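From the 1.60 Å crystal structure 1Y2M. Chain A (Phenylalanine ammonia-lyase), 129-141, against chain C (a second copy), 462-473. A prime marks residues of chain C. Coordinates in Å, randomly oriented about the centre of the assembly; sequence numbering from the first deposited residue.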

ATOM      1  N   SER A 129     -24.820 -37.512  -7.658  1.00 16.32           N
ATOM      2  CA  SER A 129     -23.504 -37.405  -8.306  1.00 15.02           C
ATOM      3  C   SER A 129     -23.079 -35.948  -8.516  1.00 14.17           C
ATOM      4  O   SER A 129     -21.902 -35.597  -8.346  1.00 13.73           O
ATOM      5  CB  SER A 129     -23.491 -38.161  -9.655  1.00 17.16           C
ATOM      6  OG  SER A 129     -23.331 -39.552  -9.423  1.00 22.72           O
ATOM      7  N   LEU A 130     -24.018 -35.115  -8.958  1.00 14.98           N
ATOM      8  CA  LEU A 130     -23.722 -33.718  -9.199  1.00 16.47           C
ATOM      9  C   LEU A 130     -23.215 -33.035  -7.947  1.00 14.61           C
ATOM     10  O   LEU A 130     -22.238 -32.288  -7.994  1.00 13.58           O
ATOM     11  CB  LEU A 130     -24.956 -32.991  -9.677  1.00 17.62           C
ATOM     12  CG  LEU A 130     -24.766 -31.495  -9.899  1.00 22.36           C
ATOM     13  CD1 LEU A 130     -23.598 -31.182 -10.832  1.00 29.20           C
ATOM     14  CD2 LEU A 130     -26.078 -30.938 -10.425  1.00 22.04           C
ATOM     15  N   GLN A 131     -23.842 -33.315  -6.806  1.00 14.31           N
ATOM     16  CA  GLN A 131     -23.398 -32.688  -5.573  1.00 13.46           C
ATOM     17  C   GLN A 131     -21.989 -33.156  -5.225  1.00 10.50           C
ATOM     18  O   GLN A 131     -21.174 -32.375  -4.744  1.00 11.54           O
ATOM     19  CB  GLN A 131     -24.343 -32.948  -4.392  1.00 12.46           C
ATOM     20  CG  GLN A 131     -25.815 -32.862  -4.704  1.00  9.64           C
ATOM     21  CD  GLN A 131     -26.212 -31.644  -5.476  1.00 12.82           C
ATOM     22  OE1 GLN A 131     -25.906 -30.483  -5.114  1.00 10.64           O
ATOM     23  NE2 GLN A 131     -26.921 -31.887  -6.551  1.00 12.85           N
ATOM     24  N   LYS A 132     -21.694 -34.430  -5.475  1.00 11.60           N
ATOM     25  CA  LYS A 132     -20.339 -34.946  -5.211  1.00 10.49           C
ATOM     26  C   LYS A 132     -19.280 -34.291  -6.129  1.00 10.47           C
ATOM     27  O   LYS A 132     -18.173 -33.968  -5.685  1.00 11.40           O
ATOM     28  CB  LYS A 132     -20.334 -36.472  -5.339  1.00 11.25           C
ATOM     29  CG  LYS A 132     -21.118 -37.159  -4.219  1.00 12.20           C
ATOM     30  CD  LYS A 132     -21.155 -38.654  -4.442  1.00 12.60           C
ATOM     31  CE  LYS A 132     -21.850 -39.363  -3.277  1.00 16.20           C
ATOM     32  NZ  LYS A 132     -22.070 -40.836  -3.518  1.00 16.40           N
ATOM     33  N   ALA A 133     -19.640 -34.053  -7.392  1.00  9.88           N
ATOM     34  CA  ALA A 133     -18.779 -33.280  -8.303  1.00  9.38           C
ATOM     35  C   ALA A 133     -18.519 -31.881  -7.800  1.00 12.52           C
ATOM     36  O   ALA A 133     -17.417 -31.363  -7.962  1.00 10.97           O
ATOM     37  CB  ALA A 133     -19.376 -33.236  -9.703  1.00 10.39           C
ATOM     38  N   LEU A 134     -19.528 -31.262  -7.204  1.00 11.98           N
ATOM     39  CA  LEU A 134     -19.362 -29.911  -6.711  1.00 12.04           C
ATOM     40  C   LEU A 134     -18.344 -29.942  -5.559  1.00  9.63           C
ATOM     41  O   LEU A 134     -17.396 -29.143  -5.568  1.00 12.24           O
ATOM     42  CB  LEU A 134     -20.697 -29.319  -6.255  1.00 11.65           C
ATOM     43  CG  LEU A 134     -21.694 -29.031  -7.389  1.00 22.07           C
ATOM     44  CD1 LEU A 134     -23.027 -28.499  -6.825  1.00 21.64           C
ATOM     45  CD2 LEU A 134     -21.111 -28.043  -8.397  1.00 30.52           C
ATOM     46  N   LEU A 135     -18.502 -30.847  -4.579  1.00 10.85           N
ATOM     47  CA  LEU A 135     -17.535 -30.926  -3.473  1.00  9.35           C
ATOM     48  C   LEU A 135     -16.142 -31.304  -3.948  1.00  8.61           C
ATOM     49  O   LEU A 135     -15.169 -30.681  -3.560  1.00 11.03           O
ATOM     50  CB  LEU A 135     -17.975 -31.879  -2.342  1.00 11.81           C
ATOM     51  CG  LEU A 135     -19.359 -31.585  -1.751  1.00 16.64           C
ATOM     52  CD1 LEU A 135     -19.609 -32.438  -0.567  1.00 16.04           C
ATOM     53  CD2 LEU A 135     -19.539 -30.179  -1.362  1.00 17.94           C
ATOM     54  N   GLU A 136     -16.051 -32.315  -4.831  1.00  7.59           N
ATOM     55  CA  GLU A 136     -14.767 -32.821  -5.293  1.00  8.70           C
ATOM     56  C   GLU A 136     -13.825 -31.686  -5.635  1.00  9.87           C
ATOM     57  O   GLU A 136     -12.722 -31.649  -5.134  1.00  8.96           O
ATOM     58  CB  GLU A 136     -14.949 -33.630  -6.576  1.00  8.28           C
ATOM     59  CG  GLU A 136     -13.648 -34.213  -7.129  1.00  7.24           C
ATOM     60  CD  GLU A 136     -13.816 -34.923  -8.483  1.00 11.99           C
ATOM     61  OE1 GLU A 136     -14.773 -34.612  -9.228  1.00 10.67           O
ATOM     62  OE2 GLU A 136     -12.970 -35.808  -8.794  1.00 11.15           O
ATOM     63  N   HIS A 137     -14.252 -30.771  -6.508  1.00  8.32           N
ATOM     64  CA  HIS A 137     -13.321 -29.785  -7.047  1.00  7.50           C
ATOM     65  C   HIS A 137     -13.020 -28.707  -6.026  1.00  7.46           C
ATOM     66  O   HIS A 137     -11.993 -28.003  -6.137  1.00  9.74           O
ATOM     67  CB  HIS A 137     -13.787 -29.242  -8.400  1.00  8.47           C
ATOM     68  CG  HIS A 137     -14.878 -28.204  -8.324  1.00 11.33           C
ATOM     69  ND1 HIS A 137     -16.211 -28.537  -8.215  1.00 12.28           N
ATOM     70  CD2 HIS A 137     -14.833 -26.851  -8.326  1.00 10.27           C
ATOM     71  CE1 HIS A 137     -16.939 -27.433  -8.195  1.00 12.43           C
ATOM     72  NE2 HIS A 137     -16.130 -26.400  -8.240  1.00 11.19           N
ATOM     73  N   GLN A 138     -13.899 -28.555  -5.031  1.00  7.41           N
ATOM     74  CA  GLN A 138     -13.710 -27.475  -4.024  1.00  9.59           C
ATOM     75  C   GLN A 138     -12.906 -27.916  -2.824  1.00  9.42           C
ATOM     76  O   GLN A 138     -12.479 -27.048  -2.013  1.00  8.90           O
ATOM     77  CB  GLN A 138     -15.058 -26.936  -3.575  1.00 10.86           C
ATOM     78  CG  GLN A 138     -15.760 -26.052  -4.634  1.00  9.45           C
ATOM     79  CD  GLN A 138     -15.024 -24.781  -4.951  1.00 10.65           C
ATOM     80  OE1 GLN A 138     -14.292 -24.272  -4.133  1.00 13.40           O
ATOM     81  NE2 GLN A 138     -15.287 -24.219  -6.122  1.00 17.04           N
ATOM     82  N   LEU A 139     -12.674 -29.230  -2.694  1.00  7.48           N
ATOM     83  CA  LEU A 139     -11.834 -29.750  -1.620  1.00  6.50           C
ATOM     84  C   LEU A 139     -10.389 -29.745  -2.085  1.00  8.65           C
ATOM     85  O   LEU A 139      -9.729 -30.790  -2.221  1.00  9.91           O
ATOM     86  CB  LEU A 139     -12.322 -31.157  -1.201  1.00  7.52           C
ATOM     87  CG  LEU A 139     -13.781 -31.256  -0.705  1.00  9.52           C
ATOM     88  CD1 LEU A 139     -14.270 -32.695  -0.648  1.00 10.53           C
ATOM     89  CD2 LEU A 139     -13.929 -30.628   0.712  1.00 13.56           C
ATOM     90  N   CYS A 140      -9.890 -28.512  -2.278  1.00  8.17           N
ATOM     91  CA  CYS A 140      -8.648 -28.335  -2.986  1.00  9.87           C
ATOM     92  C   CYS A 140      -7.631 -27.494  -2.220  1.00 10.94           C
ATOM     93  O   CYS A 140      -6.702 -27.005  -2.836  1.00  9.36           O
ATOM     94  CB  CYS A 140      -8.942 -27.666  -4.343  1.00 10.64           C
ATOM     95  SG  CYS A 140      -9.696 -26.002  -4.195  1.00 13.45           S
ATOM     96  N   GLY A 141      -7.833 -27.284  -0.916  1.00  7.28           N
ATOM     97  CA  GLY A 141      -6.921 -26.494  -0.156  1.00  8.67           C
ATOM     98  C   GLY A 141      -5.867 -27.333   0.560  1.00  7.17           C
ATOM     99  O   GLY A 141      -5.944 -28.589   0.648  1.00  9.06           O
TER
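Chain C, residues 462-473: SLSYHCKGLDIA

The contact between these two copies of phenylalanine ammonia-lyase is a closely packed, largely buried one, with no direct hydrogen bond across it: apolar and aromatic packing joins the chains, and four waters link their polar groups. Chain C runs along helix 129-138 through an irregular stretch that includes Ser464′, Tyr465′ and His466′, then turns at the N-cap Cys467′ into a helix whose axis passes 8.8 Å from that of chain A, the two N-to-C directions 38° apart. Both stretches therefore advance in the same general sense, Ala133 lying by Ser464′, His137 by His466′ and Gln138 by Gly469′.

At the start, Leu463′ CD2 lies 4.2 Å from Leu130 CD1. Tyr465′ has chi1 in the m well, and its ring lies along the helix; the small side chain of Ala133 lets it come close, with Ala133 CB 3.6 Å from Tyr465′ CE2, while Leu134 CD2 lies 4.0 Å from the same Tyr465′ CE2.

His137 is central. Its ND1 donates to Ala133 O (3.1 Å), one turn back, a nearly straight hydrogen bond that helps to orient the imidazole; Tyr465′ CB sits over one face, 4.0 Å from the centroid of the His137 ring. The Tyr465′ ring turns its edge toward the His137 face, with planes at 83°.

Further on, glycine suits position 469′ because a CB there would clash with His137 O and Cys140 SG. Its absence lets Gly469′ CA approach His137 O to 3.3 Å in a CA-H...O contact. Beside it, Leu470′ CD2 packs 3.6 Å from Cys140 CB.

Water serves the polar groups. Water 1 donates to Glu136 OE1 (2.6 Å) and accepts from Tyr465′ N (2.9 Å); water 4 donates to both His137 O (2.8 Å) and His466′ O (2.7 Å).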

ATOM      1  N   SER C 462     -19.378 -32.646 -17.945  1.00 12.68           N
ATOM      2  CA  SER C 462     -20.660 -32.373 -17.312  1.00 12.23           C
ATOM      3  C   SER C 462     -20.692 -32.745 -15.813  1.00 12.36           C
ATOM      4  O   SER C 462     -21.440 -32.134 -15.061  1.00 15.27           O
ATOM      5  CB  SER C 462     -21.812 -33.054 -18.067  1.00 13.11           C
ATOM      6  OG  SER C 462     -21.776 -34.431 -17.943  1.00 15.77           O
ATOM      7  N   LEU C 463     -19.917 -33.747 -15.373  1.00 11.04           N
ATOM      8  CA  LEU C 463     -19.941 -34.197 -13.988  1.00 13.05           C
ATOM      9  C   LEU C 463     -18.534 -34.220 -13.387  1.00  8.18           C
ATOM     10  O   LEU C 463     -18.252 -34.978 -12.455  1.00  9.87           O
ATOM     11  CB  LEU C 463     -20.630 -35.564 -13.890  1.00 15.08           C
ATOM     12  CG  LEU C 463     -22.179 -35.527 -14.075  1.00 15.50           C
ATOM     13  CD1 LEU C 463     -22.754 -36.899 -14.155  1.00 20.26           C
ATOM     14  CD2 LEU C 463     -22.848 -34.769 -12.938  1.00 18.66           C
ATOM     15  N   SER C 464     -17.633 -33.401 -13.941  1.00  9.93           N
ATOM     16  CA  SER C 464     -16.255 -33.358 -13.442  1.00 11.50           C
ATOM     17  C   SER C 464     -15.692 -31.962 -13.699  1.00 11.82           C
ATOM     18  O   SER C 464     -15.572 -31.548 -14.846  1.00 10.88           O
ATOM     19  CB  SER C 464     -15.359 -34.350 -14.177  1.00 13.00           C
ATOM     20  OG  SER C 464     -14.053 -34.302 -13.643  1.00 11.36           O
ATOM     21  N   TYR C 465     -15.397 -31.230 -12.621  1.00 10.58           N
ATOM     22  CA  TYR C 465     -14.893 -29.850 -12.699  1.00 13.89           C
ATOM     23  C   TYR C 465     -13.501 -29.798 -12.102  1.00 11.42           C
ATOM     24  O   TYR C 465     -13.062 -28.751 -11.631  1.00 11.46           O
ATOM     25  CB  TYR C 465     -15.841 -28.872 -11.965  1.00 12.93           C
ATOM     26  CG  TYR C 465     -17.274 -29.226 -12.216  1.00 17.23           C
ATOM     27  CD1 TYR C 465     -17.799 -29.228 -13.499  1.00 28.30           C
ATOM     28  CD2 TYR C 465     -18.071 -29.672 -11.168  1.00 23.96           C
ATOM     29  CE1 TYR C 465     -19.112 -29.656 -13.726  1.00 20.53           C
ATOM     30  CE2 TYR C 465     -19.362 -30.070 -11.381  1.00 24.86           C
ATOM     31  CZ  TYR C 465     -19.873 -30.068 -12.667  1.00 20.86           C
ATOM     32  OH  TYR C 465     -21.186 -30.512 -12.845  1.00 27.98           O
ATOM     33  N   HIS C 466     -12.796 -30.925 -12.209  1.00 11.49           N
ATOM     34  CA  HIS C 466     -11.487 -31.191 -11.599  1.00  9.52           C
ATOM     35  C   HIS C 466     -10.780 -29.969 -11.021  1.00 12.51           C
ATOM     36  O   HIS C 466     -10.789 -29.817  -9.805  1.00 11.31           O
ATOM     37  CB  HIS C 466     -10.612 -32.000 -12.571  1.00 10.27           C
ATOM     38  CG  HIS C 466      -9.334 -32.493 -11.962  1.00  8.63           C
ATOM     39  ND1 HIS C 466      -8.318 -33.053 -12.704  1.00 10.01           N
ATOM     40  CD2 HIS C 466      -8.892 -32.453 -10.674  1.00  7.96           C
ATOM     41  CE1 HIS C 466      -7.294 -33.329 -11.897  1.00  9.33           C
ATOM     42  NE2 HIS C 466      -7.625 -33.004 -10.655  1.00  7.68           N
ATOM     43  N   CYS C 467     -10.122 -29.189 -11.869  1.00  9.80           N
ATOM     44  CA  CYS C 467      -9.210 -28.102 -11.449  1.00 10.33           C
ATOM     45  C   CYS C 467      -9.852 -26.701 -11.274  1.00 11.53           C
ATOM     46  O   CYS C 467      -9.145 -25.734 -11.014  1.00 11.61           O
ATOM     47  CB  CYS C 467      -7.947 -28.034 -12.357  1.00 11.02           C
ATOM     48  SG  CYS C 467      -6.847 -29.480 -12.158  1.00 12.50           S
ATOM     49  N   LYS C 468     -11.168 -26.621 -11.292  1.00 11.14           N
ATOM     50  CA  LYS C 468     -11.845 -25.309 -11.222  1.00 10.27           C
ATOM     51  C   LYS C 468     -11.621 -24.687  -9.834  1.00  9.73           C
ATOM     52  O   LYS C 468     -11.349 -23.475  -9.718  1.00  9.84           O
ATOM     53  CB  LYS C 468     -13.354 -25.469 -11.461  1.00 12.15           C
ATOM     54  CG  LYS C 468     -14.167 -24.202 -11.319  1.00 15.36           C
ATOM     55  CD  LYS C 468     -15.649 -24.466 -11.576  1.00 16.80           C
ATOM     56  CE  LYS C 468     -15.960 -24.710 -13.037  1.00 23.46           C
ATOM     57  NZ  LYS C 468     -15.530 -23.569 -13.938  1.00 31.11           N
ATOM     58  N   GLY C 469     -11.677 -25.493  -8.784  1.00  8.32           N
ATOM     59  CA  GLY C 469     -11.365 -25.002  -7.427  1.00  9.89           C
ATOM     60  C   GLY C 469      -9.947 -24.445  -7.313  1.00  9.80           C
ATOM     61  O   GLY C 469      -9.670 -23.439  -6.637  1.00  7.92           O
ATOM     62  N   LEU C 470      -8.993 -25.145  -7.931  1.00  9.89           N
ATOM     63  CA  LEU C 470      -7.603 -24.699  -7.901  1.00 11.01           C
ATOM     64  C   LEU C 470      -7.388 -23.426  -8.690  1.00  9.73           C
ATOM     65  O   LEU C 470      -6.524 -22.604  -8.333  1.00  9.18           O
ATOM     66  CB  LEU C 470      -6.675 -25.812  -8.433  1.00  9.30           C
ATOM     67  CG  LEU C 470      -6.532 -27.051  -7.525  1.00  8.70           C
ATOM     68  CD1 LEU C 470      -5.631 -28.061  -8.170  1.00 10.31           C
ATOM     69  CD2 LEU C 470      -6.010 -26.667  -6.108  1.00 10.94           C
ATOM     70  N   ASP C 471      -8.142 -23.247  -9.762  1.00 11.87           N
ATOM     71  CA  ASP C 471      -8.101 -21.978 -10.500  1.00 10.80           C
ATOM     72  C   ASP C 471      -8.426 -20.829  -9.537  1.00 11.50           C
ATOM     73  O   ASP C 471      -7.773 -19.791  -9.538  1.00 12.01           O
ATOM     74  CB  ASP C 471      -9.103 -22.034 -11.654  1.00 12.26           C
ATOM     75  CG  ASP C 471      -8.834 -21.006 -12.748  1.00 18.70           C
ATOM     76  OD1 ASP C 471      -7.701 -20.479 -12.852  1.00 16.52           O
ATOM     77  OD2 ASP C 471      -9.786 -20.774 -13.583  1.00 17.36           O
ATOM     78  N   ILE C 472      -9.497 -21.018  -8.787  1.00  9.97           N
ATOM     79  CA  ILE C 472      -9.976 -20.043  -7.807  1.00  7.29           C
ATOM     80  C   ILE C 472      -8.931 -19.847  -6.716  1.00  7.47           C
ATOM     81  O   ILE C 472      -8.608 -18.717  -6.342  1.00  9.91           O
ATOM     82  CB  ILE C 472     -11.366 -20.475  -7.255  1.00 10.89           C
ATOM     83  CG1 ILE C 472     -12.404 -20.389  -8.368  1.00  9.52           C
ATOM     84  CG2 ILE C 472     -11.771 -19.635  -6.034  1.00 11.03           C
ATOM     85  CD1 ILE C 472     -13.673 -21.142  -8.100  1.00 11.42           C
ATOM     86  N   ALA C 473      -8.413 -20.951  -6.171  1.00  8.89           N
ATOM     87  CA  ALA C 473      -7.373 -20.919  -5.130  1.00  9.38           C
ATOM     88  C   ALA C 473      -6.172 -20.150  -5.586  1.00  9.76           C
ATOM     89  O   ALA C 473      -5.603 -19.359  -4.812  1.00 11.46           O
ATOM     90  CB  ALA C 473      -6.953 -22.353  -4.750  1.00 12.07           C
TER
HETATM   91  O   HOH W   1     -15.600 -32.212  -9.910  1.00 11.78           O
HETATM   92  O   HOH W   2     -12.396 -34.558 -11.467  1.00  9.99           O
HETATM   93  O   HOH W   3     -16.243 -36.230 -10.953  1.00 10.56           O
HETATM   94  O   HOH W   4     -10.018 -27.945  -8.055  1.00  8.27           O